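Local structure of tyrocidine synthase 2 (Brevibacillus parabrevis, 6TA8) at residues E276-L281 and I383-L388; Y211-E216 and L366-L371; V59-E64 and D156-A161; A234-D239 and L441-K446; A85-Y90 and R102-E107. The protein is a multidomain peptide synthetase, represented here by a domain of the condensation-domain family with two alpha/beta lobes. One frame throughout, in Å; residues are numbered along the deposited sequence.

Contact 1 of 5, residues E276-L281 and I383-L388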
# COMPACT_ATOMS: atom_id res chain seq x y z
N GLU A 276 -17.21 -6.50 -7.85
CA GLU A 276 -16.31 -5.36 -7.70
C GLU A 276 -14.97 -5.73 -8.32
O GLU A 276 -14.79 -6.82 -8.85
CB GLU A 276 -16.18 -4.96 -6.23
CG GLU A 276 -17.51 -4.78 -5.50
CD GLU A 276 -18.23 -3.49 -5.87
OE1 GLU A 276 -17.79 -2.79 -6.80
OE2 GLU A 276 -19.25 -3.18 -5.21
N MET A 277 -14.02 -4.80 -8.24
CA MET A 277 -12.72 -5.01 -8.88
C MET A 277 -11.99 -6.20 -8.28
O MET A 277 -11.40 -7.01 -9.00
CB MET A 277 -11.87 -3.75 -8.78
CG MET A 277 -10.48 -3.91 -9.36
SD MET A 277 -10.52 -4.03 -11.16
CE MET A 277 -11.24 -2.44 -11.57
N ASN A 278 -12.02 -6.33 -6.95
CA ASN A 278 -11.27 -7.39 -6.28
C ASN A 278 -11.80 -8.78 -6.60
O ASN A 278 -11.06 -9.76 -6.47
CB ASN A 278 -11.27 -7.16 -4.77
CG ASN A 278 -10.15 -6.24 -4.32
OD1 ASN A 278 -8.99 -6.44 -4.66
ND2 ASN A 278 -10.50 -5.21 -3.56
N ASP A 279 -13.06 -8.89 -7.02
CA ASP A 279 -13.62 -10.21 -7.34
C ASP A 279 -13.01 -10.77 -8.62
O ASP A 279 -12.60 -11.94 -8.66
CB ASP A 279 -15.14 -10.11 -7.46
CG ASP A 279 -15.82 -9.85 -6.13
OD1 ASP A 279 -15.26 -10.24 -5.08
OD2 ASP A 279 -16.92 -9.24 -6.13
N LEU A 280 -12.95 -9.96 -9.67
CA LEU A 280 -12.46 -10.44 -10.96
C LEU A 280 -10.94 -10.61 -10.95
O LEU A 280 -10.42 -11.53 -11.59
CB LEU A 280 -12.88 -9.48 -12.07
CG LEU A 280 -14.38 -9.17 -12.14
CD1 LEU A 280 -14.67 -8.18 -13.26
CD2 LEU A 280 -15.18 -10.45 -12.33
N LEU A 281 -10.22 -9.73 -10.25
CA LEU A 281 -8.77 -9.83 -10.23
C LEU A 281 -8.28 -11.04 -9.45
O LEU A 281 -7.25 -11.63 -9.79
CB LEU A 281 -8.16 -8.55 -9.65
CG LEU A 281 -8.28 -7.29 -10.51
CD1 LEU A 281 -7.54 -6.13 -9.86
CD2 LEU A 281 -7.75 -7.55 -11.91
N ILE A 383 1.94 -15.35 -1.22
CA ILE A 383 1.65 -14.35 -2.25
C ILE A 383 0.90 -13.20 -1.59
O ILE A 383 0.00 -13.42 -0.78
CB ILE A 383 0.82 -14.94 -3.40
CG1 ILE A 383 1.46 -16.23 -3.93
CG2 ILE A 383 0.66 -13.93 -4.52
CD1 ILE A 383 0.66 -16.90 -5.02
N SER A 384 1.29 -11.98 -1.95
CA SER A 384 0.63 -10.77 -1.47
C SER A 384 -0.02 -10.06 -2.65
O SER A 384 0.61 -9.88 -3.69
CB SER A 384 1.62 -9.84 -0.77
OG SER A 384 0.97 -8.69 -0.27
N PHE A 385 -1.28 -9.67 -2.48
CA PHE A 385 -2.03 -8.94 -3.49
C PHE A 385 -2.50 -7.61 -2.93
O PHE A 385 -2.85 -7.51 -1.75
CB PHE A 385 -3.23 -9.75 -3.99
CG PHE A 385 -3.85 -9.21 -5.25
CD1 PHE A 385 -3.36 -9.58 -6.49
CD2 PHE A 385 -4.90 -8.31 -5.19
CE1 PHE A 385 -3.93 -9.08 -7.65
CE2 PHE A 385 -5.47 -7.80 -6.35
CZ PHE A 385 -4.98 -8.19 -7.58
N ASN A 386 -2.50 -6.59 -3.78
CA ASN A 386 -2.90 -5.24 -3.37
C ASN A 386 -3.36 -4.48 -4.60
O ASN A 386 -2.59 -4.30 -5.55
CB ASN A 386 -1.74 -4.50 -2.69
CG ASN A 386 -2.12 -3.11 -2.24
OD1 ASN A 386 -3.30 -2.81 -2.02
ND2 ASN A 386 -1.13 -2.24 -2.11
N TYR A 387 -4.62 -4.04 -4.59
CA TYR A 387 -5.18 -3.23 -5.66
C TYR A 387 -5.17 -1.77 -5.23
O TYR A 387 -5.80 -1.41 -4.23
CB TYR A 387 -6.61 -3.68 -6.00
CG TYR A 387 -7.27 -2.82 -7.05
CD1 TYR A 387 -6.80 -2.80 -8.35
CD2 TYR A 387 -8.36 -2.02 -6.73
CE1 TYR A 387 -7.40 -2.01 -9.32
CE2 TYR A 387 -8.97 -1.22 -7.68
CZ TYR A 387 -8.48 -1.22 -8.98
OH TYR A 387 -9.08 -0.44 -9.93
N LEU A 388 -4.44 -0.94 -5.98
CA LEU A 388 -4.24 0.45 -5.61
C LEU A 388 -5.33 1.38 -6.13
O LEU A 388 -5.43 2.52 -5.64
CB LEU A 388 -2.88 0.93 -6.11
CG LEU A 388 -1.66 0.16 -5.59
CD1 LEU A 388 -0.54 0.16 -6.61
CD2 LEU A 388 -1.18 0.74 -4.26
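Met277, in the first turn of helix 277-293, crosses the ring of Tyr387 at about a right angle. Its CG stands over one face, 3.5 Å from the ring centroid and 17° from the normal, a CH-pi contact offset toward the rim. With CG anti to the backbone N (chi1 177°) the chain heads for the ring, and bends at chi2 and chi3 then curl it over the phenol end. SD therefore takes an oblique Met-aromatic position 4.6 Å from the Tyr387 centroid, and CE reaches OH of Tyr387 at 3.4 Å.

Asn278 contributes its amide oxygen. OD1 lies near the plane of the Phe385 ring, at its edge, 4.1 Å from CE2, while the amide and ring planes are 71° apart. The same OD1 comes within 3.9 Å of Tyr387 CB.

These residues pack a helix against a strand of the mixed sheet of the C-terminal alpha/beta lobe, the axes of these short segments approaching to 10.1 Å. Phe385 and Tyr387 both point toward the helix, and beside them Phe385 touches Ile423 and Tyr387 touches Ala425 on the neighbouring strand 421-428.

Leu281, one turn after Met277, fits against both rings, crossing each at about a right angle. CB meets Phe385 CZ at 3.8 Å, and CD1 touches Tyr387 CD1 at 3.7 Å. The backbone O of Leu281 accepts a hydrogen bond from Tyr455 OH, which ties this turn to helix 445-466.

Contact 2 of 5, residues Y211-E216 and L366-L371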
# COMPACT_ATOMS: atom_id res chain seq x y z
N TYR A 211 -12.07 -1.23 20.29
CA TYR A 211 -12.71 -2.17 19.38
C TYR A 211 -12.02 -3.52 19.40
O TYR A 211 -12.65 -4.55 19.11
CB TYR A 211 -12.72 -1.59 17.96
CG TYR A 211 -13.27 -2.53 16.91
CD1 TYR A 211 -14.64 -2.73 16.77
CD2 TYR A 211 -12.42 -3.21 16.05
CE1 TYR A 211 -15.14 -3.59 15.81
CE2 TYR A 211 -12.91 -4.07 15.08
CZ TYR A 211 -14.27 -4.25 14.97
OH TYR A 211 -14.76 -5.11 14.01
N ALA A 212 -10.73 -3.56 19.75
CA ALA A 212 -10.02 -4.83 19.85
C ALA A 212 -10.58 -5.68 20.98
O ALA A 212 -10.71 -6.90 20.85
CB ALA A 212 -8.53 -4.58 20.06
N ASP A 213 -10.92 -5.05 22.11
CA ASP A 213 -11.47 -5.75 23.26
C ASP A 213 -12.99 -5.73 23.28
O ASP A 213 -13.60 -6.18 24.26
CB ASP A 213 -10.92 -5.15 24.55
CG ASP A 213 -9.45 -5.47 24.76
OD1 ASP A 213 -9.04 -6.61 24.47
OD2 ASP A 213 -8.70 -4.57 25.20
N SER A 214 -13.63 -5.23 22.22
CA SER A 214 -15.07 -5.27 22.13
C SER A 214 -15.54 -6.69 21.85
O SER A 214 -14.75 -7.60 21.60
CB SER A 214 -15.57 -4.31 21.04
OG SER A 214 -15.22 -4.79 19.75
N ASP A 215 -16.86 -6.88 21.89
CA ASP A 215 -17.46 -8.19 21.67
C ASP A 215 -17.98 -8.38 20.25
O ASP A 215 -18.29 -9.51 19.87
CB ASP A 215 -18.58 -8.43 22.68
CG ASP A 215 -18.14 -8.20 24.11
OD1 ASP A 215 -19.01 -8.05 24.99
OD2 ASP A 215 -16.91 -8.17 24.35
N GLU A 216 -18.09 -7.30 19.47
CA GLU A 216 -18.40 -7.46 18.05
C GLU A 216 -17.27 -8.18 17.33
O GLU A 216 -17.52 -9.02 16.45
CB GLU A 216 -18.67 -6.09 17.42
CG GLU A 216 -18.77 -6.12 15.90
CD GLU A 216 -18.79 -4.73 15.29
OE1 GLU A 216 -18.75 -3.74 16.05
OE2 GLU A 216 -18.84 -4.63 14.04
N LEU A 366 -3.66 -7.01 19.18
CA LEU A 366 -4.25 -6.06 20.12
C LEU A 366 -5.22 -6.68 21.11
O LEU A 366 -5.41 -6.10 22.19
CB LEU A 366 -4.97 -4.93 19.36
CG LEU A 366 -4.15 -4.13 18.35
CD1 LEU A 366 -5.01 -3.04 17.74
CD2 LEU A 366 -2.91 -3.55 18.99
N THR A 367 -5.85 -7.80 20.78
CA THR A 367 -6.86 -8.38 21.66
C THR A 367 -6.22 -8.90 22.94
O THR A 367 -5.25 -9.66 22.90
CB THR A 367 -7.61 -9.50 20.95
OG1 THR A 367 -8.26 -8.97 19.78
CG2 THR A 367 -8.66 -10.11 21.87
N THR A 368 -6.77 -8.49 24.08
CA THR A 368 -6.23 -8.82 25.40
C THR A 368 -7.01 -9.95 26.08
O THR A 368 -7.30 -9.86 27.28
CB THR A 368 -6.22 -7.58 26.29
OG1 THR A 368 -7.51 -7.40 26.87
CG2 THR A 368 -5.85 -6.35 25.48
N SER A 369 -7.35 -11.01 25.35
CA SER A 369 -8.10 -12.10 25.95
C SER A 369 -7.87 -13.37 25.14
O SER A 369 -7.81 -13.33 23.91
CB SER A 369 -9.60 -11.78 26.00
OG SER A 369 -10.14 -11.63 24.70
N GLN A 370 -7.72 -14.49 25.85
CA GLN A 370 -7.64 -15.80 25.20
C GLN A 370 -9.00 -16.14 24.60
O GLN A 370 -9.96 -16.37 25.34
CB GLN A 370 -7.18 -16.86 26.19
CG GLN A 370 -5.67 -16.90 26.41
CD GLN A 370 -5.00 -17.99 25.58
OE1 GLN A 370 -5.53 -19.08 25.42
NE2 GLN A 370 -3.81 -17.68 25.07
N LEU A 371 -9.07 -16.18 23.28
CA LEU A 371 -10.35 -16.36 22.60
C LEU A 371 -10.89 -17.76 22.83
O LEU A 371 -10.14 -18.75 22.76
CB LEU A 371 -10.19 -16.08 21.10
CG LEU A 371 -9.77 -14.66 20.69
CD1 LEU A 371 -10.37 -13.61 21.62
CD2 LEU A 371 -8.26 -14.51 20.61
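Asp213 and Thr368 carry the polar part of a surface junction in the condensation domain between two loops, one leaving the C-terminal end of helix 201-212 and the other following helix 359-365. Two hydrogen bonds converge on one carboxylate oxygen: Thr368 N reaches Asp213 OD1 at 3.0 Å in a fairly straight line (163°), meeting the syn lone pair of OD1, and Thr368 OG1 donates to the same OD1, also at 3.0 Å, from well above the carboxylate plane. The two side chains cross at about a right angle, and Thr368 CG2 also lies 3.4 Å from Asp213 OD2. That second oxygen is bonded to Gln209 NE2, which also serves Leu366 O, so Gln209, one turn back on the helix, links to both segments.

The apolar part is small. Ala212 CB points at the other loop and meets Leu366 CB at 3.6 Å, where the two backbones come together. Leu366 also packs on Leu208 of the same helix and on Pro39 and Lys42 of helix 39-46.

Thr367 completes the contact at the helix terminus. Its OG1 donates to Ile362 O in helix 359-365 and approaches Ala212 O to 3.4 Å.

Contact 3 of 5, residues V59-E64 and D156-A161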
# COMPACT_ATOMS: atom_id res chain seq x y z
N VAL A 59 6.54 9.49 -4.54
CA VAL A 59 6.02 9.87 -5.84
C VAL A 59 6.89 10.98 -6.40
O VAL A 59 7.46 11.79 -5.65
CB VAL A 59 4.54 10.31 -5.78
CG1 VAL A 59 3.66 9.19 -5.23
CG2 VAL A 59 4.38 11.58 -4.95
N MET A 60 7.02 11.02 -7.72
CA MET A 60 7.79 12.03 -8.42
C MET A 60 6.84 12.85 -9.28
O MET A 60 6.23 12.32 -10.21
CB MET A 60 8.89 11.39 -9.28
CG MET A 60 9.75 12.39 -10.05
SD MET A 60 11.02 13.17 -9.04
CE MET A 60 12.14 11.80 -8.76
N LEU A 61 6.71 14.14 -8.97
CA LEU A 61 5.82 15.04 -9.69
C LEU A 61 6.61 15.87 -10.69
O LEU A 61 7.84 15.95 -10.65
CB LEU A 61 5.07 15.94 -8.71
CG LEU A 61 4.37 15.22 -7.55
CD1 LEU A 61 3.70 16.22 -6.62
CD2 LEU A 61 3.36 14.22 -8.09
N PHE A 62 5.87 16.51 -11.60
CA PHE A 62 6.47 17.30 -12.66
C PHE A 62 5.59 18.51 -12.95
O PHE A 62 4.37 18.47 -12.78
CB PHE A 62 6.65 16.46 -13.94
CG PHE A 62 7.13 17.25 -15.13
CD1 PHE A 62 8.34 17.92 -15.09
CD2 PHE A 62 6.37 17.32 -16.28
CE1 PHE A 62 8.78 18.64 -16.18
CE2 PHE A 62 6.80 18.04 -17.38
CZ PHE A 62 8.01 18.70 -17.33
N ARG A 63 6.24 19.60 -13.36
CA ARG A 63 5.53 20.81 -13.77
C ARG A 63 6.36 21.48 -14.86
O ARG A 63 7.50 21.87 -14.61
CB ARG A 63 5.31 21.76 -12.59
CG ARG A 63 4.22 22.79 -12.82
CD ARG A 63 4.02 23.67 -11.59
NE ARG A 63 3.21 24.85 -11.89
CZ ARG A 63 1.91 24.94 -11.66
NH1 ARG A 63 1.26 23.92 -11.12
NH2 ARG A 63 1.25 26.05 -11.96
N GLU A 64 5.78 21.60 -16.06
CA GLU A 64 6.54 22.10 -17.20
C GLU A 64 7.02 23.53 -16.97
O GLU A 64 8.16 23.87 -17.30
CB GLU A 64 5.69 22.02 -18.47
CG GLU A 64 4.26 22.52 -18.32
CD GLU A 64 3.30 21.43 -17.89
OE1 GLU A 64 2.67 20.81 -18.77
OE2 GLU A 64 3.17 21.20 -16.67
N ASP A 156 10.57 21.20 -13.93
CA ASP A 156 11.01 20.93 -12.57
C ASP A 156 10.40 19.62 -12.10
O ASP A 156 9.19 19.40 -12.26
CB ASP A 156 10.63 22.06 -11.62
CG ASP A 156 11.45 23.32 -11.85
OD1 ASP A 156 12.35 23.30 -12.72
OD2 ASP A 156 11.18 24.33 -11.17
N HIS A 157 11.23 18.76 -11.51
CA HIS A 157 10.78 17.50 -10.94
C HIS A 157 10.76 17.62 -9.42
O HIS A 157 11.71 18.13 -8.82
CB HIS A 157 11.69 16.34 -11.36
CG HIS A 157 11.77 16.15 -12.84
ND1 HIS A 157 10.86 15.37 -13.54
CD2 HIS A 157 12.64 16.62 -13.76
CE1 HIS A 157 11.18 15.38 -14.82
NE2 HIS A 157 12.25 16.12 -14.98
N LEU A 158 9.67 17.15 -8.80
CA LEU A 158 9.49 17.24 -7.36
C LEU A 158 9.32 15.84 -6.79
O LEU A 158 8.34 15.15 -7.10
CB LEU A 158 8.28 18.12 -7.01
CG LEU A 158 8.12 18.47 -5.53
CD1 LEU A 158 9.28 19.34 -5.06
CD2 LEU A 158 6.79 19.15 -5.28
N LEU A 159 10.27 15.41 -5.97
CA LEU A 159 10.23 14.11 -5.31
C LEU A 159 9.72 14.28 -3.89
O LEU A 159 10.17 15.18 -3.17
CB LEU A 159 11.62 13.47 -5.30
CG LEU A 159 11.78 12.19 -4.48
CD1 LEU A 159 10.93 11.07 -5.06
CD2 LEU A 159 13.24 11.77 -4.42
N VAL A 160 8.78 13.43 -3.50
CA VAL A 160 8.19 13.45 -2.16
C VAL A 160 8.27 12.03 -1.61
O VAL A 160 7.47 11.16 -1.98
CB VAL A 160 6.74 13.95 -2.17
CG1 VAL A 160 6.17 13.94 -0.76
CG2 VAL A 160 6.66 15.34 -2.78
N ALA A 161 9.24 11.79 -0.73
CA ALA A 161 9.45 10.48 -0.13
C ALA A 161 9.08 10.52 1.35
O ALA A 161 9.55 11.39 2.09
CB ALA A 161 10.91 10.04 -0.29
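Leu61 and Leu158 form the central hydrogen-bonded pair of two antiparallel strands: Leu61 N donates to Leu158 O at 2.7 Å, and Leu158 N returns a bond of 2.9 Å to Leu61 O. Val59 with Val160 and Arg63 with Asp156 repeat this pairing, giving six backbone bonds in all. At the non-hydrogen-bonded sites between them the CA hydrogens take part, His157 CA lying 3.3 Å from Leu61 O.

On the other face the directly opposed, non-hydrogen-bonded pairs Met60-Leu159 and Phe62-His157 pack against each other. Met60 is bent at chi2 and chi3, which lays SD 3.8 Å from Leu159 CB. Phe62 and His157 have rings 29° from parallel but slid apart, with centroids 5.2 Å from each other. They barely overlap: Phe62 CD1 stands over one face of His157, toward its rim, 3.8 Å from CE1.

Both strands are interior members of a mixed sheet in the N-terminal alpha/beta lobe of the condensation-domain fold, flanked by strands 145-152 and 401-402. Helix 169-187 packs on the face of the valines, with Trp172 touching both Val59 and Val160. Helix 122-134 lies across the other, where Ser130 meets Met60 and Leu159.

Farther out, His157 ND1 is hydrogen-bonded to Ser403 OG, which probably helps hold the imidazole's rotation beside Phe62. Asp156 OD2 accepts from Phe67 N, and Arg63 NE pairs with Asp65.

Contact 4 of 5, residues A234-D239 and L441-K446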
# COMPACT_ATOMS: atom_id res chain seq x y z
N ALA A 234 -0.18 -25.95 0.59
CA ALA A 234 0.65 -26.52 -0.46
C ALA A 234 1.69 -25.47 -0.83
O ALA A 234 1.35 -24.44 -1.43
CB ALA A 234 -0.18 -26.93 -1.68
N ALA A 235 2.95 -25.72 -0.46
CA ALA A 235 4.02 -24.77 -0.74
C ALA A 235 4.15 -24.53 -2.24
O ALA A 235 4.06 -25.46 -3.05
CB ALA A 235 5.34 -25.28 -0.17
N LEU A 236 4.36 -23.27 -2.61
CA LEU A 236 4.42 -22.88 -4.01
C LEU A 236 5.82 -23.19 -4.55
O LEU A 236 6.81 -22.95 -3.86
CB LEU A 236 4.06 -21.40 -4.16
CG LEU A 236 3.79 -20.82 -5.56
CD1 LEU A 236 3.04 -19.50 -5.45
CD2 LEU A 236 5.07 -20.61 -6.29
N PRO A 237 5.93 -23.75 -5.75
CA PRO A 237 7.24 -24.17 -6.26
C PRO A 237 8.12 -22.98 -6.64
O PRO A 237 7.65 -22.00 -7.22
CB PRO A 237 6.90 -25.03 -7.48
CG PRO A 237 5.52 -24.61 -7.89
CD PRO A 237 4.83 -24.26 -6.59
N THR A 238 9.41 -23.08 -6.32
CA THR A 238 10.39 -22.10 -6.75
C THR A 238 11.43 -22.76 -7.65
O THR A 238 11.68 -23.96 -7.57
CB THR A 238 11.10 -21.44 -5.55
OG1 THR A 238 11.88 -22.41 -4.85
CG2 THR A 238 10.08 -20.83 -4.61
N ASP A 239 12.03 -21.95 -8.53
CA ASP A 239 13.09 -22.48 -9.38
C ASP A 239 14.31 -22.87 -8.56
O ASP A 239 14.96 -23.88 -8.85
CB ASP A 239 13.47 -21.46 -10.46
CG ASP A 239 12.39 -21.27 -11.50
OD1 ASP A 239 11.69 -22.26 -11.82
OD2 ASP A 239 12.23 -20.14 -12.00
N LEU A 441 17.04 -14.81 -7.13
CA LEU A 441 17.67 -16.00 -6.58
C LEU A 441 16.69 -17.14 -6.35
O LEU A 441 17.12 -18.23 -5.95
CB LEU A 441 18.38 -15.66 -5.26
CG LEU A 441 19.13 -14.32 -5.18
CD1 LEU A 441 19.88 -14.23 -3.86
CD2 LEU A 441 20.09 -14.14 -6.35
N GLN A 442 15.40 -16.92 -6.59
CA GLN A 442 14.39 -17.95 -6.46
C GLN A 442 13.68 -18.27 -7.77
O GLN A 442 13.24 -19.40 -7.95
CB GLN A 442 13.34 -17.55 -5.42
CG GLN A 442 13.81 -17.66 -3.99
CD GLN A 442 12.84 -17.06 -3.00
OE1 GLN A 442 12.22 -16.03 -3.27
NE2 GLN A 442 12.70 -17.69 -1.84
N TYR A 443 13.56 -17.30 -8.68
CA TYR A 443 12.87 -17.49 -9.94
C TYR A 443 13.67 -16.88 -11.07
O TYR A 443 14.29 -15.83 -10.91
CB TYR A 443 11.49 -16.84 -9.93
CG TYR A 443 10.50 -17.57 -9.08
CD1 TYR A 443 9.92 -18.76 -9.51
CD2 TYR A 443 10.14 -17.08 -7.84
CE1 TYR A 443 9.02 -19.42 -8.73
CE2 TYR A 443 9.24 -17.73 -7.05
CZ TYR A 443 8.68 -18.90 -7.50
OH TYR A 443 7.79 -19.55 -6.70
N GLU A 444 13.64 -17.55 -12.22
CA GLU A 444 14.11 -16.95 -13.45
C GLU A 444 12.96 -16.18 -14.09
O GLU A 444 11.79 -16.55 -13.94
CB GLU A 444 14.64 -18.02 -14.41
CG GLU A 444 15.89 -18.72 -13.91
CD GLU A 444 16.32 -19.88 -14.79
OE1 GLU A 444 15.44 -20.64 -15.24
OE2 GLU A 444 17.54 -20.03 -15.02
N GLU A 445 13.30 -15.11 -14.80
CA GLU A 445 12.28 -14.23 -15.38
C GLU A 445 11.33 -14.98 -16.31
O GLU A 445 10.21 -14.51 -16.54
CB GLU A 445 12.94 -13.08 -16.13
CG GLU A 445 12.05 -11.86 -16.29
CD GLU A 445 12.53 -10.92 -17.37
OE1 GLU A 445 12.37 -11.24 -18.57
OE2 GLU A 445 13.08 -9.85 -17.03
N LYS A 446 11.75 -16.14 -16.83
CA LYS A 446 10.89 -16.92 -17.71
C LYS A 446 9.80 -17.64 -16.92
O LYS A 446 8.67 -17.76 -17.40
CB LYS A 446 11.73 -17.93 -18.49
CG LYS A 446 12.41 -17.37 -19.75
CD LYS A 446 13.45 -16.30 -19.42
CE LYS A 446 14.50 -16.80 -18.45
NZ LYS A 446 15.13 -15.69 -17.68
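Tyr443 and the backbone of residues 237-239 lie side by side, the phenol running along the loop with its hydroxyl at Pro237. OH donates to Pro237 O from above the carbonyl plane, modelled at 2.5 Å, a length too short to be taken literally. Both Pro237 O and Asp239 OD2 lie at the ring edge, near its plane. The side chain of Thr238 crosses that of Tyr443 at about a right angle, and its CG2 touches Tyr443 OH at 3.4 Å. Leu236 CD2 also comes to the hydroxyl, but that approach is likewise doubtful.

Asp239 is turned across Tyr443 as well, its carboxylate plane 73° from the ring. Its chi1 of -70° carries CG anti to the carbonyl carbon, and OD2 then accepts from Glu444 N at 3.0 Å, nearly straight at 165° and on the anti lone pair. Glu444 is the N-cap residue of helix 445-466, and OD2 is also bonded to Thr447 OG1 in its first turn. The loop before strand 250-256 is thus fastened to the start of the last helix, whose N-terminal end would probably stabilise the charge of Asp239.

Glu444 OE1 stands 4.6 Å from Asp239 OD2, a like-charged neighbour that would act in the opposite sense. Asp239 N makes a weak bond of 2.9 Å to Gln442 O.

Contact 5 of 5, residues A85-Y90 and R102-E107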
# COMPACT_ATOMS: atom_id res chain seq x y z
N ALA A 85 -0.07 13.17 11.63
CA ALA A 85 0.67 11.92 11.58
C ALA A 85 2.02 12.06 10.90
O ALA A 85 2.91 11.24 11.15
CB ALA A 85 -0.16 10.84 10.86
N LEU A 86 2.20 13.07 10.05
CA LEU A 86 3.48 13.27 9.37
C LEU A 86 4.55 13.84 10.28
O LEU A 86 5.71 13.94 9.85
CB LEU A 86 3.28 14.19 8.16
CG LEU A 86 2.32 13.68 7.08
CD1 LEU A 86 2.17 14.69 5.95
CD2 LEU A 86 2.77 12.33 6.54
N ARG A 87 4.21 14.22 11.51
CA ARG A 87 5.18 14.71 12.49
C ARG A 87 5.59 13.62 13.48
O ARG A 87 5.99 13.92 14.61
CB ARG A 87 4.61 15.91 13.25
CG ARG A 87 4.18 17.06 12.36
CD ARG A 87 3.88 18.30 13.18
NE ARG A 87 2.97 18.01 14.28
CZ ARG A 87 1.65 18.09 14.20
NH1 ARG A 87 1.08 18.47 13.06
NH2 ARG A 87 0.90 17.80 15.25
N MET A 88 5.50 12.36 13.07
CA MET A 88 5.73 11.24 13.97
C MET A 88 7.21 10.88 14.04
O MET A 88 7.95 11.01 13.07
CB MET A 88 4.93 10.02 13.52
CG MET A 88 4.66 9.00 14.62
SD MET A 88 3.17 9.37 15.56
CE MET A 88 2.00 9.61 14.23
N VAL A 89 7.63 10.42 15.22
CA VAL A 89 8.97 9.88 15.44
C VAL A 89 8.82 8.60 16.26
O VAL A 89 7.83 8.40 16.97
CB VAL A 89 9.91 10.87 16.15
CG1 VAL A 89 10.28 12.02 15.22
CG2 VAL A 89 9.27 11.39 17.43
N TYR A 90 9.83 7.74 16.16
CA TYR A 90 9.80 6.42 16.79
C TYR A 90 11.05 6.24 17.63
O TYR A 90 12.17 6.32 17.11
CB TYR A 90 9.69 5.31 15.74
CG TYR A 90 8.39 5.34 14.96
CD1 TYR A 90 8.20 6.23 13.91
CD2 TYR A 90 7.36 4.46 15.27
CE1 TYR A 90 7.02 6.26 13.20
CE2 TYR A 90 6.17 4.48 14.56
CZ TYR A 90 6.01 5.38 13.53
OH TYR A 90 4.82 5.40 12.83
N ARG A 102 4.73 14.40 17.46
CA ARG A 102 5.30 15.65 17.92
C ARG A 102 4.41 16.83 17.51
O ARG A 102 3.56 16.73 16.62
CB ARG A 102 6.71 15.84 17.35
CG ARG A 102 7.73 14.85 17.90
CD ARG A 102 8.97 15.57 18.41
NE ARG A 102 10.06 14.64 18.69
CZ ARG A 102 10.24 14.03 19.86
NH1 ARG A 102 9.40 14.24 20.86
NH2 ARG A 102 11.27 13.20 20.02
N GLY A 103 4.61 17.95 18.19
CA GLY A 103 3.89 19.17 17.91
C GLY A 103 4.53 19.97 16.79
O GLY A 103 5.22 19.43 15.92
N LEU A 104 4.31 21.28 16.82
CA LEU A 104 4.87 22.21 15.84
C LEU A 104 6.16 22.84 16.34
O LEU A 104 6.42 24.02 16.09
CB LEU A 104 3.85 23.28 15.48
CG LEU A 104 2.42 22.83 15.15
CD1 LEU A 104 1.58 24.02 14.71
CD2 LEU A 104 2.43 21.74 14.09
N THR A 105 6.99 22.07 17.04
CA THR A 105 8.23 22.59 17.62
C THR A 105 9.47 22.25 16.81
O THR A 105 10.40 23.06 16.76
CB THR A 105 8.41 22.06 19.04
OG1 THR A 105 8.58 20.64 19.00
CG2 THR A 105 7.20 22.40 19.89
N ASP A 106 9.50 21.08 16.18
CA ASP A 106 10.65 20.64 15.40
C ASP A 106 10.43 20.95 13.92
O ASP A 106 9.42 21.54 13.52
CB ASP A 106 10.89 19.15 15.61
CG ASP A 106 11.40 18.83 17.00
OD1 ASP A 106 10.81 19.34 17.98
OD2 ASP A 106 12.39 18.08 17.11
N GLU A 107 11.40 20.55 13.10
CA GLU A 107 11.28 20.73 11.67
C GLU A 107 10.19 19.82 11.11
O GLU A 107 10.07 18.66 11.49
CB GLU A 107 12.62 20.44 10.98
CG GLU A 107 12.93 21.37 9.83
CD GLU A 107 14.32 21.17 9.27
OE1 GLU A 107 14.65 20.03 8.89
OE2 GLU A 107 15.10 22.15 9.23
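Arg87 and Arg102 give the largest shares of this contact, each using its side chain in a different way. Arg87 reaches for backbone oxygen: NE donates to Arg102 O at 2.7 Å, with the acceptor close to the guanidinium plane, and NH2 adds a weak bond of 3.2 Å to the same Arg102 O. A bend at chi3 (-51°) turns the head group alongside the chain at Gly103, whose O lies 3.1 Å from Arg87 NE. Leu104 CD2 rests over one face of this guanidinium, 3.7 Å from NH1. Beyond the contact Arg87 NH2 forms a salt bridge with Asp84, and NH1 bonds to Val80 O, so the group is gripped from several directions.

Arg102 runs the other way, past Val89. Its guanidinium is met on one face by Val89 CG2, 3.6 Å from Arg102 NE, the two side chains crossing at about a right angle. Arg102 N donates to Arg87 O at 3.2 Å, a return bond that continues the pairing of the adjoining strands.

Those strands, 88-91 and 98-101, belong to a small antiparallel sheet, with Val89 bonded to Ile100. The contact lies where they meet the C-terminal end of helix 69-82, on which Leu104 packs at Glu81.

How the contacts relate
From the N terminus, residues 59-64 open the loop of contact 3, and contact 5 closes a short loop nested inside it before residues 156-161 complete it; both ties lie in one lobe. Contacts 2, 4 and 1 then open in turn, at 211-216, 234-239 and 276-281. Contact 2 closes at 366-371, crossing both others, contact 1 at 383-388 and contact 4 at 441-446, so contact 1 is nested within contact 4. These two touch through Ile383 CD1 and Leu236 CD1, 3.6 Å apart, joining the sheet to the loop held at helix 445-466. Contact 2 ties the end of helix 201-212 to the loop after helix 359-365, its centre about 44 Å from that of contact 3.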